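Local coordinates for protein phenol hydroxylase component phN (Pseudomonas stutzeri, PDB 3U52) that probably hydroxylates phenol and related aromatics with dioxygen at a carboxylate-bridged diiron centre, as the oxygenase subunit of a bacterial multicomponent monooxygenase, at residues S274-M283 with L331-F339; R92-S102 with N347-E357. All coordinates share one frame; numbering follows the deposited sequence.

Contact 1: residues S274-M283 with L331-F339; sequences SLVSMMMDYM and LSHQLWTTF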
loop_
_atom_site.group_PDB
_atom_site.type_symbol
_atom_site.label_atom_id
_atom_site.label_comp_id
_atom_site.label_asym_id
_atom_site.label_seq_id
_atom_site.Cartn_x
_atom_site.Cartn_y
_atom_site.Cartn_z
ATOM N N SER A 274 -4.401 29.182 -17.753
ATOM C CA SER A 274 -3.176 29.658 -18.375
ATOM C C SER A 274 -1.914 29.235 -17.569
ATOM O O SER A 274 -0.900 28.923 -18.163
ATOM C CB SER A 274 -3.243 31.161 -18.677
ATOM O OG SER A 274 -2.985 31.998 -17.555
ATOM N N LEU A 275 -2.003 29.149 -16.240
ATOM C CA LEU A 275 -0.936 28.599 -15.420
ATOM C C LEU A 275 -0.562 27.139 -15.726
ATOM O O LEU A 275 0.624 26.773 -15.633
ATOM C CB LEU A 275 -1.323 28.688 -13.943
ATOM C CG LEU A 275 -1.327 30.071 -13.314
ATOM C CD1 LEU A 275 -1.801 29.946 -11.834
ATOM C CD2 LEU A 275 0.060 30.722 -13.441
ATOM N N VAL A 276 -1.564 26.307 -16.044
ATOM C CA VAL A 276 -1.366 24.907 -16.448
ATOM C C VAL A 276 -0.778 24.782 -17.867
ATOM O O VAL A 276 0.042 23.897 -18.100
ATOM C CB VAL A 276 -2.665 24.051 -16.360
ATOM C CG1 VAL A 276 -2.346 22.556 -16.509
ATOM C CG2 VAL A 276 -3.354 24.251 -15.044
ATOM N N SER A 277 -1.176 25.665 -18.795
ATOM C CA SER A 277 -0.601 25.649 -20.126
ATOM C C SER A 277 0.906 25.764 -20.090
ATOM O O SER A 277 1.620 25.045 -20.787
ATOM C CB SER A 277 -1.195 26.742 -21.038
ATOM O OG SER A 277 -0.642 27.982 -20.716
ATOM N N MET A 278 1.391 26.685 -19.266
ATOM C CA MET A 278 2.829 26.900 -19.077
ATOM C C MET A 278 3.535 25.669 -18.428
ATOM O O MET A 278 4.643 25.279 -18.810
ATOM C CB MET A 278 3.004 28.146 -18.196
ATOM C CG MET A 278 4.385 28.414 -17.821
ATOM S SD MET A 278 4.452 29.829 -16.699
ATOM C CE MET A 278 3.940 28.985 -15.155
ATOM N N MET A 279 2.911 25.104 -17.407
ATOM C CA MET A 279 3.412 23.887 -16.738
ATOM C C MET A 279 3.648 22.740 -17.702
ATOM O O MET A 279 4.745 22.128 -17.741
ATOM C CB MET A 279 2.376 23.478 -15.672
ATOM C CG MET A 279 2.763 22.364 -14.701
ATOM S SD MET A 279 2.764 20.698 -15.393
ATOM C CE MET A 279 1.142 20.084 -15.659
ATOM N N MET A 280 2.606 22.391 -18.447
ATOM C CA MET A 280 2.703 21.197 -19.290
ATOM C C MET A 280 3.623 21.405 -20.517
ATOM O O MET A 280 4.296 20.455 -20.932
ATOM C CB MET A 280 1.328 20.653 -19.709
ATOM C CG MET A 280 0.590 21.475 -20.754
ATOM S SD MET A 280 -1.129 20.928 -20.935
ATOM C CE MET A 280 -0.966 19.433 -21.876
ATOM N N ASP A 281 3.666 22.613 -21.083
ATOM C CA ASP A 281 4.520 22.831 -22.257
ATOM C C ASP A 281 5.984 22.982 -21.867
ATOM O O ASP A 281 6.866 22.521 -22.627
ATOM C CB ASP A 281 4.092 24.061 -23.063
ATOM C CG ASP A 281 2.890 23.787 -23.958
ATOM O OD1 ASP A 281 2.480 24.685 -24.692
ATOM O OD2 ASP A 281 2.366 22.656 -23.974
ATOM N N TYR A 282 6.253 23.609 -20.699
ATOM C CA TYR A 282 7.639 23.986 -20.304
ATOM C C TYR A 282 8.232 23.297 -19.066
ATOM O O TYR A 282 9.445 23.018 -19.030
ATOM C CB TYR A 282 7.724 25.507 -20.061
ATOM C CG TYR A 282 7.687 26.310 -21.337
ATOM C CD1 TYR A 282 6.465 26.681 -21.936
ATOM C CD2 TYR A 282 8.870 26.680 -21.962
ATOM C CE1 TYR A 282 6.421 27.383 -23.139
ATOM C CE2 TYR A 282 8.858 27.405 -23.170
ATOM C CZ TYR A 282 7.645 27.759 -23.738
ATOM O OH TYR A 282 7.686 28.462 -24.916
ATOM N N MET A 283 7.416 23.080 -18.033
ATOM C CA MET A 283 7.965 22.577 -16.787
ATOM C C MET A 283 8.168 21.052 -16.747
ATOM O O MET A 283 8.904 20.563 -15.881
ATOM C CB MET A 283 7.171 23.050 -15.579
ATOM C CG MET A 283 7.116 24.581 -15.393
ATOM S SD MET A 283 6.303 24.786 -13.810
ATOM C CE MET A 283 6.822 26.369 -13.259
ATOM N N LEU A 331 -0.581 31.014 -25.587
ATOM C CA LEU A 331 -0.706 31.108 -24.110
ATOM C C LEU A 331 0.515 30.651 -23.298
ATOM O O LEU A 331 1.057 31.413 -22.468
ATOM C CB LEU A 331 -1.887 30.285 -23.663
ATOM C CG LEU A 331 -2.693 30.846 -22.536
ATOM C CD1 LEU A 331 -3.262 32.269 -22.916
ATOM C CD2 LEU A 331 -3.859 29.868 -22.353
ATOM N N SER A 332 0.956 29.430 -23.529
ATOM C CA SER A 332 2.055 28.881 -22.718
ATOM C C SER A 332 3.361 29.642 -22.910
ATOM O O SER A 332 4.118 29.851 -21.966
ATOM C CB SER A 332 2.218 27.387 -22.999
ATOM O OG SER A 332 2.798 27.169 -24.269
ATOM N N HIS A 333 3.600 30.103 -24.133
ATOM C CA HIS A 333 4.820 30.843 -24.471
ATOM C C HIS A 333 4.824 32.278 -23.860
ATOM O O HIS A 333 5.834 32.724 -23.317
ATOM C CB HIS A 333 4.953 30.900 -26.002
ATOM C CG HIS A 333 4.666 29.579 -26.682
ATOM N ND1 HIS A 333 5.427 28.447 -26.454
ATOM C CD2 HIS A 333 3.671 29.211 -27.527
ATOM C CE1 HIS A 333 4.928 27.437 -27.152
ATOM N NE2 HIS A 333 3.871 27.874 -27.818
ATOM N N GLN A 334 3.693 32.986 -23.952
ATOM C CA GLN A 334 3.530 34.292 -23.280
ATOM C C GLN A 334 3.749 34.193 -21.758
ATOM O O GLN A 334 4.466 35.013 -21.142
ATOM C CB GLN A 334 2.130 34.867 -23.584
ATOM C CG GLN A 334 1.934 35.235 -25.051
ATOM C CD GLN A 334 0.479 35.550 -25.418
ATOM O OE1 GLN A 334 -0.470 34.993 -24.858
ATOM N NE2 GLN A 334 0.312 36.449 -26.398
ATOM N N LEU A 335 3.186 33.175 -21.135
ATOM C CA LEU A 335 3.318 33.036 -19.704
ATOM C C LEU A 335 4.737 32.618 -19.287
ATOM O O LEU A 335 5.248 33.101 -18.280
ATOM C CB LEU A 335 2.280 32.034 -19.183
ATOM C CG LEU A 335 0.955 32.745 -18.957
ATOM C CD1 LEU A 335 -0.088 31.743 -19.252
ATOM C CD2 LEU A 335 0.953 33.132 -17.487
ATOM N N TRP A 336 5.394 31.744 -20.069
ATOM C CA TRP A 336 6.691 31.236 -19.598
ATOM C C TRP A 336 7.661 32.382 -19.609
ATOM O O TRP A 336 8.453 32.610 -18.688
ATOM C CB TRP A 336 7.210 30.105 -20.474
ATOM C CG TRP A 336 8.551 29.527 -20.035
ATOM C CD1 TRP A 336 9.765 29.630 -20.701
ATOM C CD2 TRP A 336 8.819 28.792 -18.838
ATOM N NE1 TRP A 336 10.743 28.948 -20.002
ATOM C CE2 TRP A 336 10.183 28.403 -18.877
ATOM C CE3 TRP A 336 8.019 28.365 -17.758
ATOM C CZ2 TRP A 336 10.766 27.641 -17.873
ATOM C CZ3 TRP A 336 8.607 27.611 -16.764
ATOM C CH2 TRP A 336 9.966 27.257 -16.830
ATOM N N THR A 337 7.614 33.114 -20.699
ATOM C CA THR A 337 8.407 34.360 -20.841
ATOM C C THR A 337 8.143 35.467 -19.720
ATOM O O THR A 337 9.096 36.113 -19.196
ATOM C CB THR A 337 8.309 34.682 -22.381
ATOM O OG1 THR A 337 9.533 34.416 -23.078
ATOM C CG2 THR A 337 7.590 35.817 -22.766
ATOM N N THR A 338 6.903 35.603 -19.279
ATOM C CA THR A 338 6.538 36.413 -18.118
ATOM C C THR A 338 7.186 35.908 -16.841
ATOM O O THR A 338 7.799 36.689 -16.099
ATOM C CB THR A 338 5.010 36.408 -17.957
ATOM O OG1 THR A 338 4.480 37.030 -19.137
ATOM C CG2 THR A 338 4.544 37.154 -16.701
ATOM N N PHE A 339 7.067 34.603 -16.574
ATOM C CA PHE A 339 7.606 34.045 -15.344
ATOM C C PHE A 339 9.120 34.048 -15.373
ATOM O O PHE A 339 9.766 34.304 -14.344
ATOM C CB PHE A 339 7.035 32.660 -15.050
ATOM C CG PHE A 339 5.652 32.710 -14.402
ATOM C CD1 PHE A 339 4.506 32.522 -15.148
ATOM C CD2 PHE A 339 5.525 32.988 -13.058
ATOM C CE1 PHE A 339 3.245 32.537 -14.549
ATOM C CE2 PHE A 339 4.278 32.987 -12.436
ATOM C CZ PHE A 339 3.130 32.792 -13.194
#
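Ser332 OG donates a hydrogen bond of 2.5 Å to Asp281 OD1, and Tyr282 OH pairs with His333 ND1 at 2.7 Å; these two bonds pin one flank of a near-perpendicular helix crossing in the largely helical hydroxylase subunit. The segments 274-283 and 331-339 cross at -87° with their axes 7.9 Å apart, and the contact is completely buried. The serine hydroxyl reaches the anti side of the carboxylate, slightly out of its plane, while Asp281 OD2 is taken by the backbone N of Trp291. The phenol oxygen meets the imidazole at its edge, in plane, with the two rings rim to rim, and it is also hydrogen-bonded to Tyr377 from helix 369-385.

With CG of Trp336 anti to the backbone N (chi1 -180°), the indole lies over one face of Tyr282. The five-membered ring and the phenol ring form an offset stack, centroids 4.0 Å apart and planes only 13° from parallel. Each residue also sets its CB over the other's ring, a reciprocal pair of CH-pi contacts, so the overlap begins at the very base of both side chains.

Two knobs-into-holes contacts interlock the helices: the side chain of Ser332 sits among Ser277, Met278, Asp281 and Tyr282, and that of Met278 among Ser332, Leu335, Trp336 and Phe339. Met278 runs extended to SD, which sets CG at the indole edge and the sulfur obliquely against the Phe339 ring, a Met-aromatic contact; the turn at chi3 lays CE against the same phenylalanine ring. Beyond it, Leu275 ends the packing where its CD2 branch touches CZ of Phe339 at 3.7 Å.

Contact 2: residues R92-S102 with N347-E357; sequences RYVNALKLFIS and NFHTWIPEKEE
With chi1 at -72° and a bend at chi3, the Arg92 chain runs across Trp351 and then turns its guanidinium toward Glu357; on the indole side, chi1 of 53° holds CG of Trp351 between its backbone N and carbonyl carbon, presenting one ring face to the arginine. Arg92 CD lies over that face, 3.7 Å from the centroid of the five-membered ring, a CH-pi contact. Beyond it, NH1 donates in the guanidinium plane to Glu357 OE1 at 2.7 Å, on the syn side but well out of the plane of the carboxylate. The same oxygen accepts Glu354 N on its anti side, joining the N-cap residue to the first turn of helix 355-364. Glu354 OE1 adds a long salt bridge to the same NH1 from well out of the guanidinium plane, by charge alone.

Three residues on, Asn95 OD1 receives His349 N at 3.0 Å and Lys98 NZ at 3.0 Å, from opposite faces of the amide plane, while its ND2 returns to Arg92 O. A water links Lys98 NZ to Asn347 O, and Asp491 forms a salt bridge with the same ammonium.

Asparagine and lysine thus tie an irregular chain to the helix without strand pairing. The shared ammonium would probably polarise the Asn95 carbonyl, and Glu357, which also pairs with Lys287 through OE2, is likely to stay ionised between its two cations.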
loop_
_atom_site.group_PDB
_atom_site.type_symbol
_atom_site.label_atom_id
_atom_site.label_comp_id
_atom_site.label_asym_id
_atom_site.label_seq_id
_atom_site.Cartn_x
_atom_site.Cartn_y
_atom_site.Cartn_z
ATOM N N ARG A 92 14.125 19.742 -12.673
ATOM C CA ARG A 92 13.289 20.812 -13.255
ATOM C C ARG A 92 11.822 20.478 -13.008
ATOM O O ARG A 92 10.986 21.371 -12.833
ATOM C CB ARG A 92 13.497 21.006 -14.774
ATOM C CG ARG A 92 14.853 21.651 -15.146
ATOM C CD ARG A 92 15.027 21.824 -16.686
ATOM N NE ARG A 92 14.800 20.554 -17.389
ATOM C CZ ARG A 92 14.638 20.395 -18.713
ATOM N NH1 ARG A 92 14.647 21.452 -19.534
ATOM N NH2 ARG A 92 14.441 19.167 -19.228
ATOM N N TYR A 93 11.504 19.179 -13.025
ATOM C CA TYR A 93 10.113 18.706 -12.881
ATOM C C TYR A 93 9.510 19.173 -11.569
ATOM O O TYR A 93 8.304 19.407 -11.504
ATOM C CB TYR A 93 10.046 17.153 -12.967
ATOM C CG TYR A 93 8.703 16.582 -12.492
ATOM C CD1 TYR A 93 7.582 16.516 -13.358
ATOM C CD2 TYR A 93 8.529 16.159 -11.177
ATOM C CE1 TYR A 93 6.361 16.001 -12.914
ATOM C CE2 TYR A 93 7.322 15.655 -10.726
ATOM C CZ TYR A 93 6.257 15.560 -11.579
ATOM O OH TYR A 93 5.075 15.073 -11.048
ATOM N N VAL A 94 10.314 19.294 -10.507
ATOM C CA VAL A 94 9.766 19.603 -9.189
ATOM C C VAL A 94 9.107 21.026 -9.184
ATOM O O VAL A 94 8.202 21.289 -8.383
ATOM C CB VAL A 94 10.800 19.435 -8.100
ATOM C CG1 VAL A 94 10.221 19.723 -6.685
ATOM C CG2 VAL A 94 11.396 18.013 -8.179
ATOM N N ASN A 95 9.512 21.881 -10.115
ATOM C CA ASN A 95 8.859 23.181 -10.277
ATOM C C ASN A 95 7.361 23.141 -10.564
ATOM O O ASN A 95 6.647 24.037 -10.135
ATOM C CB ASN A 95 9.648 24.024 -11.262
ATOM C CG ASN A 95 11.060 24.307 -10.721
ATOM O OD1 ASN A 95 11.223 25.091 -9.802
ATOM N ND2 ASN A 95 12.053 23.604 -11.236
ATOM N N ALA A 96 6.901 22.079 -11.212
ATOM C CA ALA A 96 5.495 21.851 -11.419
ATOM C C ALA A 96 4.847 21.610 -10.071
ATOM O O ALA A 96 3.737 22.063 -9.848
ATOM C CB ALA A 96 5.293 20.696 -12.288
ATOM N N LEU A 97 5.548 20.959 -9.145
ATOM C CA LEU A 97 4.966 20.670 -7.809
ATOM C C LEU A 97 4.946 21.876 -6.858
ATOM O O LEU A 97 4.073 21.973 -5.961
ATOM C CB LEU A 97 5.644 19.440 -7.164
ATOM C CG LEU A 97 5.694 18.131 -8.003
ATOM C CD1 LEU A 97 6.478 17.026 -7.261
ATOM C CD2 LEU A 97 4.302 17.613 -8.437
ATOM N N LYS A 98 5.925 22.783 -7.021
ATOM C CA LYS A 98 5.948 24.072 -6.243
ATOM C C LYS A 98 4.733 24.907 -6.611
ATOM O O LYS A 98 4.043 25.423 -5.741
ATOM C CB LYS A 98 7.220 24.850 -6.546
ATOM C CG LYS A 98 8.480 24.029 -6.266
ATOM C CD LYS A 98 9.742 24.691 -6.776
ATOM C CE LYS A 98 10.919 23.675 -6.814
ATOM N NZ LYS A 98 12.213 24.390 -7.030
ATOM N N LEU A 99 4.451 24.972 -7.907
ATOM C CA LEU A 99 3.238 25.581 -8.443
ATOM C C LEU A 99 1.958 24.892 -7.932
ATOM O O LEU A 99 0.998 25.545 -7.521
ATOM C CB LEU A 99 3.313 25.542 -9.974
ATOM C CG LEU A 99 2.412 26.279 -10.967
ATOM C CD1 LEU A 99 2.115 27.763 -10.594
ATOM C CD2 LEU A 99 3.104 26.232 -12.352
ATOM N N PHE A 100 1.941 23.582 -7.956
ATOM C CA PHE A 100 0.802 22.840 -7.447
ATOM C C PHE A 100 0.505 23.065 -5.963
ATOM O O PHE A 100 -0.634 23.377 -5.626
ATOM C CB PHE A 100 0.973 21.352 -7.701
ATOM C CG PHE A 100 -0.288 20.544 -7.432
ATOM C CD1 PHE A 100 -0.490 19.940 -6.190
ATOM C CD2 PHE A 100 -1.267 20.393 -8.417
ATOM C CE1 PHE A 100 -1.642 19.220 -5.942
ATOM C CE2 PHE A 100 -2.445 19.649 -8.163
ATOM C CZ PHE A 100 -2.631 19.076 -6.931
ATOM N N ILE A 101 1.500 22.897 -5.091
ATOM C CA ILE A 101 1.290 23.039 -3.640
ATOM C C ILE A 101 0.945 24.462 -3.163
ATOM O O ILE A 101 0.276 24.630 -2.129
ATOM C CB ILE A 101 2.484 22.487 -2.836
ATOM C CG1 ILE A 101 2.058 22.161 -1.397
ATOM C CG2 ILE A 101 3.683 23.498 -2.857
ATOM C CD1 ILE A 101 3.116 21.438 -0.568
ATOM N N SER A 102 1.406 25.487 -3.896
ATOM C CA SER A 102 1.148 26.857 -3.507
ATOM C C SER A 102 -0.062 27.479 -4.231
ATOM O O SER A 102 -0.691 28.432 -3.713
ATOM C CB SER A 102 2.415 27.687 -3.662
ATOM O OG SER A 102 2.874 27.618 -4.978
ATOM N N ASN A 347 8.537 31.424 -6.131
ATOM C CA ASN A 347 9.051 30.343 -5.299
ATOM C C ASN A 347 9.381 29.124 -6.155
ATOM O O ASN A 347 9.467 28.011 -5.642
ATOM C CB ASN A 347 7.993 29.968 -4.232
ATOM C CG ASN A 347 6.695 29.447 -4.847
ATOM O OD1 ASN A 347 6.080 30.100 -5.701
ATOM N ND2 ASN A 347 6.241 28.266 -4.382
ATOM N N PHE A 348 9.509 29.319 -7.463
ATOM C CA PHE A 348 9.983 28.305 -8.392
ATOM C C PHE A 348 10.966 28.893 -9.406
ATOM O O PHE A 348 11.010 30.107 -9.631
ATOM C CB PHE A 348 8.854 27.488 -9.078
ATOM C CG PHE A 348 7.937 28.307 -9.975
ATOM C CD1 PHE A 348 8.293 28.587 -11.288
ATOM C CD2 PHE A 348 6.763 28.834 -9.479
ATOM C CE1 PHE A 348 7.424 29.360 -12.130
ATOM C CE2 PHE A 348 5.896 29.603 -10.272
ATOM C CZ PHE A 348 6.213 29.873 -11.601
ATOM N N HIS A 349 11.753 28.013 -10.001
ATOM C CA HIS A 349 12.736 28.389 -11.034
ATOM C C HIS A 349 12.197 28.367 -12.461
ATOM O O HIS A 349 11.206 27.689 -12.752
ATOM C CB HIS A 349 13.922 27.403 -10.995
ATOM C CG HIS A 349 14.509 27.229 -9.625
ATOM N ND1 HIS A 349 14.994 28.274 -8.890
ATOM C CD2 HIS A 349 14.677 26.123 -8.859
ATOM C CE1 HIS A 349 15.459 27.831 -7.735
ATOM N NE2 HIS A 349 15.267 26.525 -7.685
ATOM N N THR A 350 12.848 29.106 -13.362
ATOM C CA THR A 350 12.555 29.015 -14.787
ATOM C C THR A 350 13.911 28.905 -15.483
ATOM O O THR A 350 14.934 28.963 -14.830
ATOM C CB THR A 350 11.820 30.279 -15.333
ATOM O OG1 THR A 350 12.707 31.377 -15.217
ATOM C CG2 THR A 350 10.463 30.618 -14.538
ATOM N N TRP A 351 13.933 28.762 -16.801
ATOM C CA TRP A 351 15.197 28.459 -17.477
ATOM C C TRP A 351 14.856 28.575 -18.934
ATOM O O TRP A 351 13.678 28.687 -19.287
ATOM C CB TRP A 351 15.668 27.008 -17.184
ATOM C CG TRP A 351 14.583 25.957 -17.482
ATOM C CD1 TRP A 351 14.334 25.371 -18.703
ATOM C CD2 TRP A 351 13.585 25.423 -16.583
ATOM N NE1 TRP A 351 13.244 24.521 -18.625
ATOM C CE2 TRP A 351 12.770 24.515 -17.338
ATOM C CE3 TRP A 351 13.306 25.592 -15.225
ATOM C CZ2 TRP A 351 11.711 23.791 -16.756
ATOM C CZ3 TRP A 351 12.219 24.875 -14.647
ATOM C CH2 TRP A 351 11.440 24.002 -15.409
ATOM N N ILE A 352 15.870 28.543 -19.784
ATOM C CA ILE A 352 15.611 28.470 -21.213
ATOM C C ILE A 352 15.451 26.985 -21.627
ATOM O O ILE A 352 16.265 26.178 -21.262
ATOM C CB ILE A 352 16.743 29.210 -21.987
ATOM C CG1 ILE A 352 16.702 30.698 -21.601
ATOM C CG2 ILE A 352 16.611 29.030 -23.499
ATOM C CD1 ILE A 352 17.948 31.441 -21.985
ATOM N N PRO A 353 14.389 26.633 -22.377
ATOM C CA PRO A 353 14.173 25.263 -22.832
ATOM C C PRO A 353 15.381 24.695 -23.632
ATOM O O PRO A 353 16.063 25.456 -24.342
ATOM C CB PRO A 353 12.918 25.386 -23.734
ATOM C CG PRO A 353 12.839 26.939 -24.083
ATOM C CD PRO A 353 13.309 27.553 -22.816
ATOM N N GLU A 354 15.634 23.390 -23.521
ATOM C CA GLU A 354 16.715 22.737 -24.299
ATOM C C GLU A 354 16.396 22.800 -25.768
ATOM O O GLU A 354 15.242 22.971 -26.132
ATOM C CB GLU A 354 16.891 21.261 -23.906
ATOM C CG GLU A 354 17.046 20.986 -22.444
ATOM C CD GLU A 354 18.198 21.766 -21.819
ATOM O OE1 GLU A 354 18.035 22.210 -20.660
ATOM O OE2 GLU A 354 19.258 21.938 -22.472
ATOM N N LYS A 355 17.390 22.598 -26.633
ATOM C CA LYS A 355 17.135 22.705 -28.076
ATOM C C LYS A 355 16.106 21.629 -28.557
ATOM O O LYS A 355 15.266 21.894 -29.419
ATOM C CB LYS A 355 18.455 22.716 -28.879
ATOM C CG LYS A 355 18.947 21.327 -29.320
ATOM C CD LYS A 355 18.443 20.936 -30.752
ATOM C CE LYS A 355 18.046 19.426 -30.898
ATOM N NZ LYS A 355 19.136 18.413 -30.644
ATOM N N GLU A 356 16.132 20.455 -27.945
ATOM C CA GLU A 356 15.147 19.408 -28.252
ATOM C C GLU A 356 13.685 19.774 -27.876
ATOM O O GLU A 356 12.767 19.452 -28.599
ATOM C CB GLU A 356 15.565 18.076 -27.615
ATOM C CG GLU A 356 15.960 18.154 -26.128
ATOM C CD GLU A 356 17.497 18.274 -25.871
ATOM O OE1 GLU A 356 17.988 17.533 -24.971
ATOM O OE2 GLU A 356 18.201 19.090 -26.537
ATOM N N GLU A 357 13.494 20.456 -26.746
ATOM C CA GLU A 357 12.183 20.951 -26.341
ATOM C C GLU A 357 11.701 21.997 -27.325
ATOM O O GLU A 357 10.556 22.003 -27.741
ATOM C CB GLU A 357 12.267 21.531 -24.939
ATOM C CG GLU A 357 12.618 20.508 -23.866
ATOM C CD GLU A 357 12.649 21.141 -22.461
ATOM O OE1 GLU A 357 13.712 21.696 -22.047
ATOM O OE2 GLU A 357 11.602 21.097 -21.779
HETATM O O HOH W 1 12.405 26.775 -5.686
#

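Contact 1 is nested inside the loop of chain closed by contact 2, and their centres are about 10 Å apart. They touch directly: Trp336 NE1 lies 3.0 Å from Trp351 O, a probable hydrogen bond, and the two indoles meet edge-to-face. Phe348 extends the apolar layer, its CZ 3.5 Å from Phe339 CD2, and it also packs on Met283. Helix 254-283 joins the two, since its Met278 and Met283 pack on Leu99. Phe339 of contact 1 lines a xenon site with Ile404 and Pro405; segment 92-102 carries Phe100, which makes no contact with 347-357 but lines another with Ala148, Met149 and Thr222. Helix 125-155, packed on Phe100, carries iron ligands Glu138 and His141.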